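Local coordinates for protein PnpC (Pseudomonas putida, PDB 3N9T) that catalyses, as a hydroxyquinol 1,2-dioxygenase of the intradiol family, the ring cleavage of hydroxyquinol, probably at its non-haem ferric iron, at residues I57-A62 against V202-D207; Q65-D68 against E74-L77; V84-D89 against G250-L255; E120-T125 against V151-D156; G170-R175 against I186-P191. All blocks are in the same frame, centred on the assembly; numbering follows the deposited sequence.

Interaction 1: residues I57-A62 against V202-D207. With HGX (1-heptadecanoyl-2-tridecanoyl-3-glycerol-phosphonyl choline), chain B.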
# COMPACT_ATOMS: atom_id res chain seq x y z
N ILE A 57 8.47 2.58 -0.12
CA ILE A 57 8.50 2.29 1.33
C ILE A 57 8.43 3.60 2.16
O ILE A 57 7.63 3.72 3.08
CB ILE A 57 9.77 1.44 1.76
CG1 ILE A 57 9.71 -0.02 1.20
CG2 ILE A 57 9.91 1.45 3.23
CD1 ILE A 57 8.61 -0.90 1.88
N ARG A 58 9.26 4.58 1.82
CA ARG A 58 9.25 5.86 2.61
C ARG A 58 7.84 6.52 2.48
O ARG A 58 7.26 7.02 3.46
CB ARG A 58 10.32 6.84 2.06
CG ARG A 58 11.77 6.39 2.35
CD ARG A 58 12.90 7.38 1.81
NE ARG A 58 12.67 7.91 0.44
CZ ARG A 58 13.46 7.63 -0.61
NH1 ARG A 58 14.51 6.81 -0.44
NH2 ARG A 58 13.24 8.14 -1.79
N PHE A 59 7.31 6.56 1.25
CA PHE A 59 5.99 7.13 1.02
C PHE A 59 4.84 6.48 1.81
O PHE A 59 4.01 7.18 2.40
CB PHE A 59 5.65 7.13 -0.49
CG PHE A 59 4.40 7.92 -0.81
CD1 PHE A 59 3.16 7.32 -0.75
CD2 PHE A 59 4.50 9.29 -1.20
CE1 PHE A 59 1.98 8.07 -1.03
CE2 PHE A 59 3.35 10.03 -1.46
CZ PHE A 59 2.09 9.42 -1.41
N LEU A 60 4.75 5.14 1.76
CA LEU A 60 3.72 4.41 2.51
C LEU A 60 3.84 4.65 3.98
O LEU A 60 2.84 4.69 4.71
CB LEU A 60 3.85 2.89 2.27
CG LEU A 60 3.38 2.52 0.85
CD1 LEU A 60 3.68 1.03 0.50
CD2 LEU A 60 1.97 2.82 0.66
N THR A 61 5.10 4.71 4.43
CA THR A 61 5.34 4.84 5.85
C THR A 61 4.79 6.22 6.28
O THR A 61 4.01 6.34 7.25
CB THR A 61 6.84 4.62 6.18
OG1 THR A 61 7.24 3.29 5.79
CG2 THR A 61 7.11 4.68 7.73
N ALA A 62 5.24 7.25 5.57
CA ALA A 62 4.86 8.63 5.79
C ALA A 62 3.35 8.76 5.68
O ALA A 62 2.78 9.41 6.49
CB ALA A 62 5.61 9.58 4.80
N VAL A 202 0.13 12.70 0.15
CA VAL A 202 -0.75 12.78 -1.06
C VAL A 202 -0.43 14.10 -1.82
O VAL A 202 -0.28 14.10 -3.02
CB VAL A 202 -2.23 12.72 -0.64
CG1 VAL A 202 -3.18 13.17 -1.77
CG2 VAL A 202 -2.55 11.26 -0.13
N GLY A 203 -0.22 15.19 -1.08
CA GLY A 203 0.16 16.47 -1.75
C GLY A 203 1.42 16.34 -2.56
O GLY A 203 1.54 16.91 -3.64
N GLU A 204 2.37 15.53 -2.07
CA GLU A 204 3.63 15.29 -2.80
C GLU A 204 3.43 14.53 -4.06
O GLU A 204 4.01 14.87 -5.10
CB GLU A 204 4.62 14.49 -1.98
CG GLU A 204 5.32 15.27 -0.90
CD GLU A 204 6.14 14.32 -0.00
OE1 GLU A 204 6.56 13.20 -0.48
OE2 GLU A 204 6.32 14.67 1.18
N MET A 205 2.64 13.46 -3.97
CA MET A 205 2.29 12.70 -5.14
C MET A 205 1.56 13.58 -6.20
O MET A 205 1.89 13.53 -7.39
CB MET A 205 1.39 11.51 -4.73
CG MET A 205 0.88 10.65 -5.96
SD MET A 205 -0.40 9.52 -5.36
CE MET A 205 -1.81 10.70 -5.43
N LEU A 206 0.54 14.35 -5.79
CA LEU A 206 -0.15 15.26 -6.70
C LEU A 206 0.83 16.30 -7.30
O LEU A 206 0.75 16.59 -8.47
CB LEU A 206 -1.33 16.00 -6.00
CG LEU A 206 -2.44 15.05 -5.45
CD1 LEU A 206 -3.43 15.85 -4.77
CD2 LEU A 206 -3.10 14.31 -6.54
N ASP A 207 1.74 16.83 -6.51
CA ASP A 207 2.75 17.72 -7.08
C ASP A 207 3.65 17.09 -8.16
O ASP A 207 3.79 17.62 -9.28
CB ASP A 207 3.57 18.37 -5.97
CG ASP A 207 4.44 19.50 -6.54
OD1 ASP A 207 3.90 20.50 -7.04
OD2 ASP A 207 5.65 19.33 -6.56
O11 HGX B . 10.15 8.69 -9.20
C11 HGX B . 10.10 8.49 -8.03
C12 HGX B . 9.97 7.07 -7.57
C13 HGX B . 8.51 6.71 -7.42
C14 HGX B . 8.54 5.37 -6.74
C15 HGX B . 7.17 4.84 -6.56
C16 HGX B . 7.28 3.41 -6.13
C17 HGX B . 5.94 2.97 -5.58
C18 HGX B . 5.93 1.46 -5.58
C19 HGX B . 5.20 0.92 -4.37
C20 HGX B . 5.90 -0.38 -3.98
C21 HGX B . 7.07 -0.17 -3.02
C22 HGX B . 7.13 -1.13 -1.82
C23 HGX B . 5.94 -2.08 -1.68
O3 HGX B . 10.18 9.60 -7.12
C3 HGX B . 10.12 10.95 -7.59
C2 HGX B . 8.83 11.66 -7.20
C1 HGX B . 9.04 13.12 -7.49
O3P HGX B . 9.00 13.24 -8.90
O2 HGX B . 8.54 11.58 -5.81
C31 HGX B . 7.22 11.02 -5.48
O31 HGX B . 6.39 11.70 -4.93
C32 HGX B . 6.78 9.63 -5.69
C33 HGX B . 5.41 9.58 -5.00
C34 HGX B . 5.17 8.16 -4.55
C35 HGX B . 3.79 7.65 -4.91
C36 HGX B . 3.67 6.29 -4.31
C37 HGX B . 2.19 6.01 -4.13
C38 HGX B . 2.11 4.56 -3.77
C39 HGX B . 0.83 4.27 -3.01
C40 HGX B . 0.07 3.08 -3.58
C42 HGX B . 0.47 1.75 -2.94
C43 HGX B . -0.67 1.06 -2.16
C44 HGX B . -2.08 1.41 -2.64
C45 HGX B . -2.90 1.96 -1.48
C46 HGX B . -4.01 2.94 -1.89
C47 HGX B . -5.35 2.47 -1.34
C48 HGX B . -5.36 2.91 0.11
O1 HGX B . 10.39 15.31 -8.60
P1 HGX B . 10.11 14.18 -9.59
O4 HGX B . 11.24 13.24 -10.00
O5 HGX B . 9.34 14.78 -10.90
C4 HGX B . 9.99 15.75 -11.75
C5 HGX B . 9.30 17.12 -11.73
N1 HGX B . 9.82 18.15 -10.78
C6 HGX B . 9.60 19.48 -11.39
C7 HGX B . 11.26 18.01 -10.45
C8 HGX B . 9.02 18.10 -9.54
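The backbone N of Val202, close to the start of helix 201-209, gives its hydrogen to Glu74 OE2 and at the same time lies 4.1 Å from CZ of Phe59, so a satisfied amide borders the aromatic ring. Helices 50-65 and 201-209 keep their distance here: the axes of the two segments come no nearer than 11.3 Å and run at 136° to one another. Phe59 spans that gap. Its CG lies anti to the backbone N (chi1 -170°), which swings the ring out from helix 50-65 until CZ meets CB of Met205 at 4.0 Å. The two side chains cross at about a right angle, and the thioether end of Met205 then bends away toward Leu78 and Thr81 of helix 74-81 and toward Met32 of the second subunit. Glu204 approaches more loosely, with OE1 4.5 Å from Phe59 CD2. One face of the ring belongs to the phospholipid: acyl carbon C35 sits 4.0 Å above the ring plane, over its centre, and C34 comes within 3.6 Å of Phe59 CD2. Along the same helix, Leu60 CD2 touches C42 farther down this chain at 4.0 Å, while Ile57 CD1 meets C22 of the other acyl chain. Putting an alanine at Phe59 would probably strip the C34-C37 stretch of the lipid of the ring it lies on and leave a gap beside Met205 CB. Contacts of this kind imply a tunnel wall held to the acyl chains by dispersion, with none of the lipid's polar groups bonded by these two segments.

Interaction 2: residues Q65-D68 against E74-L77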
# COMPACT_ATOMS: atom_id res chain seq x y z
N GLN A 65 1.93 7.36 8.84
CA GLN A 65 2.30 8.24 9.97
C GLN A 65 1.51 9.54 10.02
O GLN A 65 1.40 10.12 11.10
CB GLN A 65 3.79 8.57 9.93
CG GLN A 65 4.66 7.40 10.37
CD GLN A 65 4.75 7.29 11.88
OE1 GLN A 65 4.97 8.30 12.58
NE2 GLN A 65 4.59 6.07 12.41
N LYS A 66 1.00 9.98 8.85
CA LYS A 66 0.16 11.20 8.73
C LYS A 66 -1.27 10.98 9.22
O LYS A 66 -2.06 11.94 9.37
CB LYS A 66 0.12 11.70 7.27
CG LYS A 66 -0.35 13.19 7.08
CD LYS A 66 0.73 14.18 7.49
CE LYS A 66 0.15 15.58 7.50
NZ LYS A 66 1.31 16.55 7.58
N CYS A 67 -1.63 9.73 9.43
CA CYS A 67 -2.94 9.43 9.94
C CYS A 67 -2.90 9.67 11.47
O CYS A 67 -2.03 9.14 12.15
CB CYS A 67 -3.34 7.99 9.60
SG CYS A 67 -3.44 7.63 7.82
N ASP A 68 -3.78 10.51 11.99
CA ASP A 68 -3.76 10.83 13.42
C ASP A 68 -4.93 10.08 14.05
O ASP A 68 -5.68 9.41 13.35
CB ASP A 68 -3.84 12.35 13.66
CG ASP A 68 -5.11 12.99 13.06
OD1 ASP A 68 -6.03 12.24 12.57
OD2 ASP A 68 -5.19 14.25 13.08
N GLU A 74 -4.84 9.90 5.94
CA GLU A 74 -4.09 10.11 4.71
C GLU A 74 -4.23 8.88 3.80
O GLU A 74 -4.13 8.99 2.57
CB GLU A 74 -2.60 10.39 4.99
CG GLU A 74 -1.81 10.95 3.73
CD GLU A 74 -2.10 12.42 3.39
OE1 GLU A 74 -3.05 12.97 3.97
OE2 GLU A 74 -1.39 13.04 2.55
N PHE A 75 -4.37 7.69 4.40
CA PHE A 75 -4.58 6.49 3.53
C PHE A 75 -5.90 6.58 2.74
O PHE A 75 -5.95 6.16 1.57
CB PHE A 75 -4.45 5.10 4.23
CG PHE A 75 -3.05 4.53 4.07
CD1 PHE A 75 -2.19 4.48 5.16
CD2 PHE A 75 -2.55 4.13 2.79
CE1 PHE A 75 -0.84 4.08 5.02
CE2 PHE A 75 -1.23 3.68 2.64
CZ PHE A 75 -0.36 3.65 3.75
N ILE A 76 -6.97 7.06 3.38
CA ILE A 76 -8.24 7.26 2.69
C ILE A 76 -8.04 8.32 1.60
O ILE A 76 -8.46 8.14 0.46
CB ILE A 76 -9.34 7.67 3.65
CG1 ILE A 76 -9.62 6.50 4.62
CG2 ILE A 76 -10.64 8.12 2.88
CD1 ILE A 76 -10.88 6.69 5.54
N LEU A 77 -7.37 9.41 1.94
CA LEU A 77 -7.09 10.43 0.94
C LEU A 77 -6.29 9.87 -0.22
O LEU A 77 -6.53 10.25 -1.36
CB LEU A 77 -6.34 11.62 1.59
CG LEU A 77 -6.28 12.86 0.74
CD1 LEU A 77 -7.70 13.34 0.37
CD2 LEU A 77 -5.67 13.92 1.70
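Glu74 begins its contact with Lys66 and Cys67 at CB, which lies 3.8 Å from CB of Lys66 and 4.0 Å from SG of Cys67. CG continues past Lys66 CB at 4.1 Å. The chain then bends (chi2 75°), carrying the carboxylate across the lysine chain at a slant, with Glu74 OE1 4.1 Å from Lys66 CG. This meeting is one of methylenes: the ammonium group leads away to the backbone O of Asp199, and Lys66 NZ stays 6.7 Å from Glu74 OE1. The carboxylate finds its charge partner in Arg72, whose NE forms a salt bridge with OE1, while OE2 is turned to the start of helix 201-209. The thiol of Cys67 faces the first turn of helix 74-81. Phe75 N donates to Cys67 SG in a nearly straight bond of 3.5 Å (161° at the hydrogen), long as befits sulfur. The preceding amide, Glu74 N, lies against the same sulfur but is buried with no partner. SG also packs on CD1 of the Phe75 ring, which comes at it obliquely and lines the phospholipid pocket. The contact thus closes the loop that links helix 50-65 to helix 74-81: Glu74 and Phe75 lean on Thr63, Phe75 also packs against Leu60, and Pro201 of helix 201-209 covers Lys66 and Glu74. Thr61 of the second subunit packs on Cys67 and Phe75, placing the loop at the dimer interface.

Interaction 3: residues V84-D89 against G250-L255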
# COMPACT_ATOMS: atom_id res chain seq x y z
N VAL A 84 -9.48 4.72 -6.11
CA VAL A 84 -9.88 3.46 -5.53
C VAL A 84 -11.21 3.61 -4.76
O VAL A 84 -12.07 2.76 -4.88
CB VAL A 84 -8.78 2.88 -4.63
CG1 VAL A 84 -9.31 1.62 -3.94
CG2 VAL A 84 -7.58 2.47 -5.50
N SER A 85 -11.41 4.71 -4.07
CA SER A 85 -12.62 4.84 -3.27
C SER A 85 -13.85 4.87 -4.18
O SER A 85 -14.85 4.25 -3.88
CB SER A 85 -12.55 6.09 -2.42
OG SER A 85 -11.30 6.09 -1.76
N MET A 86 -13.78 5.65 -5.26
CA MET A 86 -14.92 5.73 -6.21
C MET A 86 -15.17 4.41 -6.95
O MET A 86 -16.34 4.02 -7.19
CB MET A 86 -14.75 6.91 -7.17
CG MET A 86 -15.13 8.32 -6.43
SD MET A 86 -16.92 8.48 -6.05
CE MET A 86 -17.56 8.14 -7.73
N LEU A 87 -14.07 3.70 -7.29
CA LEU A 87 -14.19 2.37 -7.90
C LEU A 87 -14.93 1.42 -6.96
O LEU A 87 -15.89 0.73 -7.38
CB LEU A 87 -12.83 1.79 -8.31
CG LEU A 87 -12.92 0.36 -8.88
CD1 LEU A 87 -13.70 0.39 -10.15
CD2 LEU A 87 -11.56 -0.16 -9.21
N VAL A 88 -14.53 1.42 -5.68
CA VAL A 88 -15.15 0.54 -4.68
C VAL A 88 -16.67 0.88 -4.53
O VAL A 88 -17.55 -0.01 -4.47
CB VAL A 88 -14.36 0.59 -3.32
CG1 VAL A 88 -15.15 0.01 -2.13
CG2 VAL A 88 -12.99 -0.17 -3.47
N ASP A 89 -16.96 2.18 -4.49
CA ASP A 89 -18.34 2.60 -4.30
C ASP A 89 -19.17 2.10 -5.52
O ASP A 89 -20.28 1.59 -5.36
CB ASP A 89 -18.43 4.14 -4.30
CG ASP A 89 -19.90 4.60 -4.32
OD1 ASP A 89 -20.58 4.33 -3.31
OD2 ASP A 89 -20.37 5.14 -5.34
N GLY A 250 -14.99 12.07 -8.32
CA GLY A 250 -16.38 11.93 -7.86
C GLY A 250 -17.47 12.21 -8.93
O GLY A 250 -18.62 11.77 -8.78
N VAL A 251 -17.13 12.98 -9.95
CA VAL A 251 -18.12 13.56 -10.84
C VAL A 251 -18.57 12.47 -11.78
O VAL A 251 -17.72 11.75 -12.32
CB VAL A 251 -17.52 14.75 -11.71
CG1 VAL A 251 -18.59 15.35 -12.72
CG2 VAL A 251 -16.98 15.85 -10.83
N LYS A 252 -19.88 12.37 -11.96
CA LYS A 252 -20.50 11.63 -13.05
C LYS A 252 -21.44 12.56 -13.85
O LYS A 252 -22.01 13.47 -13.28
CB LYS A 252 -21.27 10.45 -12.49
CG LYS A 252 -20.37 9.47 -11.69
CD LYS A 252 -21.20 8.35 -10.99
CE LYS A 252 -20.25 7.41 -10.23
NZ LYS A 252 -21.00 6.30 -9.55
N GLY A 253 -21.54 12.36 -15.16
CA GLY A 253 -22.41 13.16 -16.03
C GLY A 253 -23.81 13.46 -15.48
O GLY A 253 -24.19 14.62 -15.44
N SER A 254 -24.54 12.45 -14.98
CA SER A 254 -25.89 12.63 -14.52
C SER A 254 -26.03 13.40 -13.17
O SER A 254 -27.16 13.79 -12.81
CB SER A 254 -26.56 11.27 -14.39
OG SER A 254 -26.00 10.54 -13.28
N LEU A 255 -24.93 13.60 -12.44
CA LEU A 255 -24.98 14.28 -11.10
C LEU A 255 -24.68 15.78 -11.19
O LEU A 255 -24.42 16.45 -10.17
CB LEU A 255 -23.92 13.62 -10.17
CG LEU A 255 -24.20 12.13 -9.94
CD1 LEU A 255 -23.13 11.54 -8.99
CD2 LEU A 255 -25.62 11.90 -9.37
O HOH W 1 -19.15 5.37 -7.62
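Met86 and Lys252 reach toward each other tip to tip, with Met86 CE 3.7 Å from Lys252 CE. They join helix 84-91, in the helical N-terminal part of this intradiol dioxygenase, to the loop that links the parallel strands 231-237 and 256-262 of the catalytic beta domain. The methionine is bent at chi2 (-69°) and again at chi3 (-53°), a curl that lays Met86 SD over CA of Gly250 at 3.9 Å and carries CE to within the same distance of Gly250 O. The lysine, in contrast, is extended beyond CG and carries its ammonium group past the methyl toward Asp89. Asp89 OD2 and Lys252 NZ remain 4.4 Å apart, beyond a salt bridge, and a water closes the interval: it accepts from the lysine and donates to both the carboxylate and the backbone O of Met86. Such a three-bonded water is probably well ordered. An alanine in place of Met86 would probably open a gap over Gly250 and take away the methyl that Lys252 CE rests on, setting the lysine chain freer to move. In the next shell, Thr102 holds both charged groups, its OG1 bonded to Asp89 OD2 and its O to Lys252 NZ, while Asp246 OD2 accepts from Gly250 N and holds this part of the loop. Leu87 and Val88 of the helix pack on His40 and Val43 of the second subunit. At the centre of the network, the water oxygen stands 2.6 Å from Asp89 OD2 and 2.8 Å from Lys252 NZ.

Interaction 4: residues E120-T125 against V151-D156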
# COMPACT_ATOMS: atom_id res chain seq x y z
N GLU A 120 -36.65 25.78 4.03
CA GLU A 120 -35.88 26.40 5.08
C GLU A 120 -34.45 26.74 4.63
O GLU A 120 -33.81 25.97 3.94
CB GLU A 120 -35.83 25.49 6.31
CG GLU A 120 -35.11 26.15 7.51
CD GLU A 120 -35.30 25.34 8.79
OE1 GLU A 120 -36.39 24.76 8.95
OE2 GLU A 120 -34.40 25.28 9.61
N ASN A 121 -33.95 27.89 5.04
CA ASN A 121 -32.56 28.25 4.75
C ASN A 121 -31.54 27.58 5.69
O ASN A 121 -31.69 27.64 6.90
CB ASN A 121 -32.44 29.77 4.83
CG ASN A 121 -31.03 30.25 4.65
OD1 ASN A 121 -30.29 29.80 3.76
ND2 ASN A 121 -30.60 31.14 5.55
N MET A 122 -30.51 26.91 5.15
CA MET A 122 -29.46 26.36 6.03
C MET A 122 -28.15 27.18 6.05
O MET A 122 -27.18 26.78 6.73
CB MET A 122 -29.15 24.90 5.72
CG MET A 122 -28.86 24.59 4.18
SD MET A 122 -28.24 22.95 4.13
CE MET A 122 -27.43 22.99 2.52
N ALA A 123 -28.11 28.25 5.25
CA ALA A 123 -26.88 29.04 5.11
C ALA A 123 -26.92 30.11 6.19
O ALA A 123 -27.64 31.07 6.09
CB ALA A 123 -26.78 29.68 3.76
N LEU A 124 -26.14 29.90 7.23
CA LEU A 124 -26.07 30.89 8.28
C LEU A 124 -24.94 31.87 7.99
O LEU A 124 -24.86 32.90 8.63
CB LEU A 124 -25.96 30.19 9.65
CG LEU A 124 -26.94 29.02 9.85
CD1 LEU A 124 -26.83 28.49 11.23
CD2 LEU A 124 -28.39 29.37 9.54
N THR A 125 -24.10 31.57 6.99
CA THR A 125 -22.97 32.46 6.61
C THR A 125 -23.20 33.17 5.26
O THR A 125 -24.22 32.96 4.60
CB THR A 125 -21.62 31.71 6.64
OG1 THR A 125 -21.67 30.56 5.78
CG2 THR A 125 -21.31 31.23 8.07
N VAL A 151 -28.39 16.74 3.97
CA VAL A 151 -27.54 17.47 2.99
C VAL A 151 -26.47 18.23 3.73
O VAL A 151 -26.69 18.67 4.85
CB VAL A 151 -28.36 18.46 2.11
CG1 VAL A 151 -29.41 17.67 1.39
CG2 VAL A 151 -29.06 19.56 2.98
N TRP A 152 -25.32 18.40 3.08
CA TRP A 152 -24.23 19.18 3.68
C TRP A 152 -23.32 19.72 2.52
O TRP A 152 -23.23 19.13 1.41
CB TRP A 152 -23.49 18.35 4.77
CG TRP A 152 -22.69 17.12 4.32
CD1 TRP A 152 -21.31 17.02 4.16
CD2 TRP A 152 -23.24 15.82 3.95
NE1 TRP A 152 -20.98 15.70 3.75
CE2 TRP A 152 -22.14 14.97 3.62
CE3 TRP A 152 -24.55 15.29 3.89
CZ2 TRP A 152 -22.31 13.62 3.17
CZ3 TRP A 152 -24.73 13.97 3.47
CH2 TRP A 152 -23.60 13.15 3.08
N GLN A 153 -22.69 20.85 2.77
CA GLN A 153 -21.84 21.50 1.78
C GLN A 153 -20.83 22.40 2.52
O GLN A 153 -21.05 22.76 3.69
CB GLN A 153 -22.67 22.36 0.85
CG GLN A 153 -23.39 23.52 1.45
CD GLN A 153 -24.05 24.42 0.38
OE1 GLN A 153 -25.18 24.16 0.00
NE2 GLN A 153 -23.33 25.43 -0.14
N THR A 154 -19.75 22.77 1.83
CA THR A 154 -18.75 23.68 2.43
C THR A 154 -19.28 25.08 2.46
O THR A 154 -20.20 25.42 1.71
CB THR A 154 -17.46 23.79 1.63
OG1 THR A 154 -17.80 24.02 0.26
CG2 THR A 154 -16.62 22.57 1.76
N ALA A 155 -18.69 25.90 3.34
CA ALA A 155 -18.96 27.34 3.30
C ALA A 155 -18.12 27.96 2.16
O ALA A 155 -17.36 27.23 1.50
CB ALA A 155 -18.60 27.95 4.64
N ASP A 156 -18.26 29.28 1.94
CA ASP A 156 -17.32 30.07 1.09
C ASP A 156 -15.84 29.77 1.40
O ASP A 156 -15.08 29.49 0.47
CB ASP A 156 -17.60 31.58 1.18
CG ASP A 156 -18.76 32.05 0.22
OD1 ASP A 156 -19.36 31.20 -0.53
OD2 ASP A 156 -19.07 33.29 0.23
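Met122 turns its CG between its own backbone N and carbonyl carbon (chi1 51°) and stays extended beyond, which carries the thioether over to Val151 and Gln153; Gln153, with chi1 64°, sends its amide out to meet it. SD of Met122 packs at 3.7 Å on CG2 of Val151, and the terminal CE of Met122 passes 3.6 Å from Gln153 OE1, the side chains crossing obliquely in both pairs. That oxygen is engaged by Thr188 OG1, and NE2 of the same amide bonds Thr189 O, so the amide is held at both ends and the methyl meets a fixed surface. Farther on, CB of Ala155 touches Thr125 OG1 at 4.2 Å as residues 122-125 and 151-155 run almost parallel. The loop has its own brace: in an Asx turn, Asn121 OD1 accepts from Ala123 N (3.1 Å) with the donor 63° out of the carbonyl plane, and Asn121 ND2 returns a bond to Ala123 O at 3.0 Å. The side chain of Gln153 is about 7 Å from the ferric iron, and Trp152 stacks on the iron ligand His220. The thioether thus packs on a buried amide whose O and N each have a partner, in the neighbourhood of the metal site.

Interaction 5: residues G170-R175 against I186-P191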
# COMPACT_ATOMS: atom_id res chain seq x y z
N GLY A 170 -24.81 23.57 12.80
CA GLY A 170 -25.81 23.26 11.74
C GLY A 170 -25.64 24.07 10.47
O GLY A 170 -26.38 23.88 9.54
N ASN A 171 -24.63 24.93 10.39
CA ASN A 171 -24.49 25.74 9.21
C ASN A 171 -24.34 24.84 7.98
O ASN A 171 -23.54 23.92 7.98
CB ASN A 171 -23.25 26.57 9.31
CG ASN A 171 -23.14 27.56 8.20
OD1 ASN A 171 -24.10 28.24 7.84
ND2 ASN A 171 -21.92 27.71 7.68
N LEU A 172 -25.10 25.15 6.95
CA LEU A 172 -25.01 24.45 5.65
C LEU A 172 -25.10 22.97 5.84
O LEU A 172 -24.54 22.20 5.05
CB LEU A 172 -23.72 24.88 4.92
CG LEU A 172 -23.75 26.37 4.45
CD1 LEU A 172 -22.38 26.80 3.97
CD2 LEU A 172 -24.82 26.70 3.39
N ARG A 173 -25.84 22.56 6.89
CA ARG A 173 -26.29 21.15 7.02
C ARG A 173 -27.76 21.14 7.38
O ARG A 173 -28.28 22.09 8.01
CB ARG A 173 -25.48 20.37 8.07
CG ARG A 173 -23.98 20.50 7.97
CD ARG A 173 -23.27 19.85 9.17
NE ARG A 173 -21.82 19.87 8.90
CZ ARG A 173 -21.17 18.91 8.25
NH1 ARG A 173 -21.84 17.84 7.79
NH2 ARG A 173 -19.86 19.03 8.03
N GLY A 174 -28.46 20.11 6.93
CA GLY A 174 -29.85 19.94 7.35
C GLY A 174 -30.44 18.61 6.95
O GLY A 174 -29.99 18.00 5.98
N ARG A 175 -31.55 18.25 7.61
CA ARG A 175 -32.31 17.07 7.22
C ARG A 175 -33.65 17.58 6.74
O ARG A 175 -34.47 18.03 7.54
CB ARG A 175 -32.53 16.17 8.45
CG ARG A 175 -33.59 15.15 8.18
CD ARG A 175 -33.49 14.00 9.19
NE ARG A 175 -32.46 13.02 8.82
CZ ARG A 175 -32.48 11.78 9.27
NH1 ARG A 175 -33.47 11.43 10.08
NH2 ARG A 175 -31.56 10.90 8.90
N ILE A 186 -34.75 23.46 -0.56
CA ILE A 186 -33.64 23.76 0.34
C ILE A 186 -33.14 25.16 -0.04
O ILE A 186 -32.74 25.39 -1.18
CB ILE A 186 -32.47 22.78 0.03
CG1 ILE A 186 -32.89 21.31 0.36
CG2 ILE A 186 -31.22 23.22 0.82
CD1 ILE A 186 -31.89 20.22 -0.13
N GLN A 187 -33.12 26.10 0.90
CA GLN A 187 -32.45 27.38 0.62
C GLN A 187 -31.05 27.28 1.20
O GLN A 187 -30.85 26.81 2.32
CB GLN A 187 -33.21 28.58 1.21
CG GLN A 187 -34.43 29.02 0.34
CD GLN A 187 -35.08 30.31 0.90
OE1 GLN A 187 -36.00 30.25 1.72
NE2 GLN A 187 -34.58 31.45 0.49
N THR A 188 -30.08 27.75 0.40
CA THR A 188 -28.70 27.67 0.76
C THR A 188 -27.88 28.75 0.04
O THR A 188 -28.43 29.75 -0.48
CB THR A 188 -28.17 26.22 0.55
OG1 THR A 188 -26.85 26.07 1.10
CG2 THR A 188 -28.23 25.72 -0.94
N THR A 189 -26.58 28.56 0.02
CA THR A 189 -25.75 29.38 -0.90
C THR A 189 -25.12 28.51 -1.97
O THR A 189 -25.02 27.30 -1.79
CB THR A 189 -24.68 30.14 -0.15
OG1 THR A 189 -23.89 29.23 0.61
CG2 THR A 189 -25.29 31.26 0.74
N VAL A 190 -24.75 29.11 -3.11
CA VAL A 190 -24.19 28.36 -4.19
C VAL A 190 -22.93 27.69 -3.65
O VAL A 190 -22.08 28.33 -3.06
CB VAL A 190 -23.88 29.20 -5.43
CG1 VAL A 190 -23.24 28.32 -6.49
CG2 VAL A 190 -25.12 29.89 -5.96
N PRO A 191 -22.82 26.36 -3.79
CA PRO A 191 -21.59 25.69 -3.29
C PRO A 191 -20.35 26.23 -4.05
O PRO A 191 -20.46 26.59 -5.24
CB PRO A 191 -21.84 24.23 -3.60
CG PRO A 191 -23.35 24.11 -3.68
CD PRO A 191 -23.79 25.42 -4.34
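Leu172 and Thr188, whose CA atoms are 6.9 Å apart, mark the closest approach of two backbones that do not pair with each other. Gly170 to Arg173 forms a type II beta turn, closed by Arg173 N to Gly170 O at 3.0 Å, and Leu172 takes its third position with left-handed backbone angles (52°, 31°). Strand 173-177 leaves this turn, whereas Thr188 and Thr189 end strand 183-189. The branched tip of Leu172 bridges the space. With CG anti to the carbonyl carbon (chi1 -68°), Leu172 CD2 comes to 3.1 Å from Thr188 OG1, a very tight carbon-oxygen contact, and within 3.9 Å of Thr189 OG1; the leucine crosses both threonines at about a right angle. Thr188 OG1 is not left to an apolar neighbour, since Gln153 engages it. The turn itself is secured from outside by Arg116, whose NH2 bonds Gly170 O, and by Ser161 OG at Asn171 O. Backbone bonds of Leu172 to Met122 and Gln153 complete its setting. Strand 173-177 pairs with 148-152 and strand 183-189 with 129-138, and the buried leucine bridges the two in the beta domain that in intradiol dioxygenases carries the ferric iron; its side chain lies about 7 Å from that of the iron ligand Tyr160.

Overall arrangement
From the N terminus, helix 50-65 opens the long loop that interaction 1 closes on helix 201-209, and interaction 2 closes the short loop between helices 50-65 and 74-81 within it, touching interaction 1 where helix 74-81 meets helix 201-209. Helix 84-91 then opens interaction 3, which ends only at 250-255, beyond the close of interaction 1, so these two loops cross and tie the helical part to the beta domain twice. Interactions 4 and 5 follow in series, enclosed by both loops; their centres are 3 Å apart, and they share the backbone contact between Met122 and Leu172. Interactions 1, 2 and 3 adjoin the second subunit, while 4 and 5 belong to the iron-bearing domain.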